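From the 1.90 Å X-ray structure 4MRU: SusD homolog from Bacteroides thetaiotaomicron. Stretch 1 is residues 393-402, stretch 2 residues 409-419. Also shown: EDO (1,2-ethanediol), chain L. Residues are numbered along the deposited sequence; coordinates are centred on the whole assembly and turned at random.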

# COMPACT_ATOMS: atom_id res chain seq x y z
N PRO A 393 -2.72 -20.15 6.57
CA PRO A 393 -3.55 -19.34 5.68
C PRO A 393 -3.53 -19.79 4.22
O PRO A 393 -4.46 -19.44 3.48
CB PRO A 393 -2.92 -17.95 5.78
CG PRO A 393 -1.50 -18.20 6.16
CD PRO A 393 -1.53 -19.41 7.05
N ALA A 394 -2.49 -20.52 3.79
CA ALA A 394 -2.31 -20.88 2.37
C ALA A 394 -1.36 -22.02 2.22
O ALA A 394 -0.59 -22.34 3.14
CB ALA A 394 -1.80 -19.66 1.60
N ASN A 395 -1.34 -22.62 1.03
CA ASN A 395 -0.32 -23.63 0.76
C ASN A 395 0.64 -23.21 -0.36
O ASN A 395 1.53 -23.96 -0.69
CB ASN A 395 -0.98 -24.98 0.47
CG ASN A 395 -1.67 -25.02 -0.86
OD1 ASN A 395 -1.81 -24.02 -1.58
ND2 ASN A 395 -2.09 -26.22 -1.23
N ILE A 396 0.50 -21.99 -0.85
CA ILE A 396 1.35 -21.46 -1.92
C ILE A 396 2.84 -21.51 -1.57
O ILE A 396 3.28 -21.07 -0.52
CB ILE A 396 0.96 -20.00 -2.32
CG1 ILE A 396 1.67 -19.55 -3.63
CG2 ILE A 396 1.24 -19.01 -1.21
CD1 ILE A 396 1.26 -20.34 -4.86
N THR A 397 3.63 -22.05 -2.49
CA THR A 397 5.07 -22.11 -2.33
C THR A 397 5.76 -21.08 -3.15
O THR A 397 5.16 -20.44 -4.04
CB THR A 397 5.59 -23.48 -2.77
OG1 THR A 397 5.32 -23.64 -4.14
CG2 THR A 397 4.92 -24.64 -1.99
N VAL A 398 7.04 -20.91 -2.89
CA VAL A 398 7.84 -19.92 -3.65
C VAL A 398 8.18 -20.38 -5.06
O VAL A 398 8.11 -19.59 -6.02
CB VAL A 398 9.16 -19.58 -2.95
CG1 VAL A 398 9.94 -18.56 -3.77
CG2 VAL A 398 8.91 -19.05 -1.54
N LYS A 399 8.50 -21.65 -5.20
CA LYS A 399 8.99 -22.15 -6.49
C LYS A 399 7.96 -21.99 -7.63
O LYS A 399 6.81 -22.43 -7.53
CB LYS A 399 9.43 -23.62 -6.36
CG LYS A 399 10.11 -24.22 -7.61
CD LYS A 399 10.56 -25.65 -7.36
CE LYS A 399 11.35 -26.25 -8.51
NZ LYS A 399 10.49 -26.34 -9.73
N TRP A 400 8.42 -21.39 -8.72
CA TRP A 400 7.57 -21.16 -9.92
C TRP A 400 6.95 -22.45 -10.48
O TRP A 400 7.60 -23.50 -10.53
CB TRP A 400 8.38 -20.42 -11.00
CG TRP A 400 7.58 -20.02 -12.21
CD1 TRP A 400 7.48 -20.68 -13.40
CD2 TRP A 400 6.73 -18.88 -12.31
NE1 TRP A 400 6.63 -20.02 -14.24
CE2 TRP A 400 6.17 -18.89 -13.59
CE3 TRP A 400 6.38 -17.85 -11.44
CZ2 TRP A 400 5.29 -17.90 -14.04
CZ3 TRP A 400 5.54 -16.82 -11.90
CH2 TRP A 400 5.01 -16.86 -13.17
N ASN A 401 5.68 -22.37 -10.86
CA ASN A 401 4.98 -23.51 -11.43
C ASN A 401 5.20 -23.41 -12.93
O ASN A 401 4.70 -22.50 -13.56
CB ASN A 401 3.50 -23.51 -11.09
CG ASN A 401 2.77 -24.74 -11.61
OD1 ASN A 401 3.08 -25.24 -12.69
ND2 ASN A 401 1.77 -25.18 -10.89
N GLU A 402 5.90 -24.37 -13.49
CA GLU A 402 6.35 -24.29 -14.90
C GLU A 402 5.22 -24.45 -15.92
O GLU A 402 5.45 -24.33 -17.12
CB GLU A 402 7.42 -25.36 -15.15
CG GLU A 402 8.70 -25.19 -14.33
CD GLU A 402 9.48 -23.91 -14.60
OE1 GLU A 402 9.37 -23.31 -15.71
OE2 GLU A 402 10.27 -23.53 -13.71
N GLU A 409 -3.84 -19.01 -11.78
CA GLU A 409 -4.18 -18.45 -10.49
C GLU A 409 -3.11 -18.79 -9.47
O GLU A 409 -2.81 -17.98 -8.61
CB GLU A 409 -5.56 -18.92 -9.97
CG GLU A 409 -6.73 -18.25 -10.68
CD GLU A 409 -6.84 -16.75 -10.44
OE1 GLU A 409 -6.51 -16.26 -9.33
OE2 GLU A 409 -7.31 -16.04 -11.37
N GLU A 410 -2.52 -19.98 -9.58
CA GLU A 410 -1.45 -20.33 -8.65
C GLU A 410 -0.21 -19.44 -8.83
O GLU A 410 0.41 -19.00 -7.84
CB GLU A 410 -1.07 -21.82 -8.78
CG GLU A 410 -0.09 -22.29 -7.71
CD GLU A 410 0.52 -23.66 -7.98
OE1 GLU A 410 -0.25 -24.65 -7.90
OE2 GLU A 410 1.75 -23.75 -8.26
N ASN A 411 0.17 -19.16 -10.08
CA ASN A 411 1.35 -18.37 -10.30
C ASN A 411 1.05 -16.90 -9.92
O ASN A 411 1.91 -16.22 -9.43
CB ASN A 411 1.88 -18.52 -11.76
CG ASN A 411 2.80 -19.74 -11.92
OD1 ASN A 411 3.54 -20.09 -11.01
ND2 ASN A 411 2.71 -20.39 -13.06
N LEU A 412 -0.18 -16.45 -10.14
CA LEU A 412 -0.56 -15.11 -9.71
C LEU A 412 -0.47 -15.02 -8.17
O LEU A 412 0.06 -14.06 -7.62
CB LEU A 412 -1.97 -14.77 -10.19
CG LEU A 412 -2.54 -13.43 -9.72
CD1 LEU A 412 -1.72 -12.28 -10.26
CD2 LEU A 412 -4.01 -13.29 -10.16
N GLU A 413 -0.93 -16.08 -7.52
CA GLU A 413 -0.89 -16.14 -6.08
C GLU A 413 0.55 -15.99 -5.54
O GLU A 413 0.77 -15.22 -4.62
CB GLU A 413 -1.53 -17.44 -5.57
CG GLU A 413 -1.53 -17.54 -4.04
CD GLU A 413 -2.22 -18.77 -3.52
OE1 GLU A 413 -2.57 -19.69 -4.34
OE2 GLU A 413 -2.36 -18.83 -2.25
N ARG A 414 1.53 -16.68 -6.13
CA ARG A 414 2.92 -16.52 -5.67
C ARG A 414 3.50 -15.14 -6.07
O ARG A 414 4.21 -14.56 -5.28
CB ARG A 414 3.84 -17.70 -6.09
CG ARG A 414 3.93 -18.05 -7.55
CD ARG A 414 5.03 -19.09 -7.76
NE ARG A 414 4.83 -20.25 -6.91
CZ ARG A 414 4.00 -21.25 -7.18
NH1 ARG A 414 3.26 -21.24 -8.29
NH2 ARG A 414 3.86 -22.24 -6.34
N ILE A 415 3.17 -14.62 -7.26
CA ILE A 415 3.64 -13.28 -7.63
C ILE A 415 3.15 -12.28 -6.57
O ILE A 415 3.91 -11.50 -6.03
CB ILE A 415 3.15 -12.87 -9.02
CG1 ILE A 415 3.84 -13.71 -10.10
CG2 ILE A 415 3.36 -11.37 -9.24
CD1 ILE A 415 3.22 -13.58 -11.46
N ILE A 416 1.88 -12.33 -6.21
CA ILE A 416 1.33 -11.34 -5.32
C ILE A 416 1.79 -11.60 -3.89
O ILE A 416 2.07 -10.66 -3.10
CB ILE A 416 -0.21 -11.34 -5.38
CG1 ILE A 416 -0.74 -10.93 -6.77
CG2 ILE A 416 -0.78 -10.41 -4.31
CD1 ILE A 416 -0.34 -9.54 -7.26
N THR A 417 1.92 -12.87 -3.52
CA THR A 417 2.45 -13.20 -2.18
C THR A 417 3.86 -12.66 -1.99
O THR A 417 4.19 -12.03 -0.98
CB THR A 417 2.42 -14.70 -1.93
OG1 THR A 417 1.06 -15.14 -1.89
CG2 THR A 417 3.06 -15.06 -0.59
N GLN A 418 4.71 -12.91 -2.98
CA GLN A 418 6.09 -12.38 -2.92
C GLN A 418 6.15 -10.85 -2.97
O GLN A 418 6.94 -10.22 -2.28
CB GLN A 418 6.93 -13.04 -4.01
CG GLN A 418 7.25 -14.48 -3.66
CD GLN A 418 8.08 -14.58 -2.37
OE1 GLN A 418 9.05 -13.82 -2.15
NE2 GLN A 418 7.79 -15.58 -1.61
N LYS A 419 5.28 -10.25 -3.78
CA LYS A 419 5.17 -8.79 -3.81
C LYS A 419 4.78 -8.26 -2.45
O LYS A 419 5.31 -7.24 -1.99
CB LYS A 419 4.16 -8.33 -4.87
CG LYS A 419 4.21 -6.84 -5.06
CD LYS A 419 3.42 -6.39 -6.25
CE LYS A 419 1.92 -6.58 -6.10
NZ LYS A 419 1.28 -5.89 -7.27
C1 EDO L . 7.11 -27.70 -8.59
O1 EDO L . 7.52 -26.57 -9.41
C2 EDO L . 7.90 -28.98 -8.86
O2 EDO L . 9.33 -28.80 -8.75
O HOH W 1 -2.86 -21.37 -1.19
O HOH W 2 -2.48 -22.33 -3.95
O HOH W 3 5.30 -17.45 -2.46

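Contact between an irregular segment (residues 393-402) and a helix (residues 409-419) of the SusD homolog, burying 666 Å² summed over both sides. The segment forms no regular helix or strand; Arg 414 and Asn 411 bond Thr 397 O and the N and O of Asn 401.

Among the hydrogen bonds across the contact, those from arginine come from a side chain that reaches the segment with chi1 at 55° (p). Arg 414 NE donates to Thr 397 O at 2.9 Å, and Arg 414 NH2 donates to Thr 397 OG1 at 3.0 Å; a weak bond from Arg 414 NH2 to Thr 397 O spans 3.2 Å. Thr 397 O lies at the guanidinium edge, near its plane, where the N-H groups point. Lys 399 O is almost as near, 3.0 Å from Arg 414 NE, but it sits over one face of the group and the angle is too poor for a hydrogen bond. Ile 396 CD1 covers the opposite face, 3.5 Å from Arg 414 NH2.

Within the helix, Glu 410, one turn before Arg 414, holds the guanidinium in a salt bridge, with Arg 414 NH1 2.9 Å from Glu 410 OE2. Arg 414 NH1 also donates to Asn 411 OD1 at 3.0 Å.

Two asparagines pair across the contact, the Asn 411 amide bonding both backbone polar groups of Asn 401. Asn 401 N donates to Asn 411 OD1 at 3.1 Å, and Asn 411 ND2 donates to Asn 401 O at 2.9 Å with a nearly straight angle of 166°. The CA-to-CB bond of Asn 401 points toward the helix, and Asn 401 ND2 donates to Glu 410 OE2 at 3.0 Å, so this carboxylate oxygen serves both Asn 401 and Arg 414.

In the packing and CH-pi contacts, the CA-to-CB bond of Trp 400 points away from the helix, yet the end of its side chain comes nearer. Asn 411 CB lies over the face of the six-membered ring, 4.1 Å from its centroid, in a CH-pi contact, while Ile 415 CG1 meets the ring edge, 4.0 Å from Trp 400 CZ3. Ile 396 CD1 packs 3.7 Å from Glu 410 CG.

Waters also bridge the two stretches: water 1 accepts from Asn 395 N (3.0 Å to the water O) and is 2.8 Å from Glu 413 OE2. Water 3 accepts from Gln 418 NE2 at 3.2 Å and makes a weak bond to Thr 397 O at 3.4 Å.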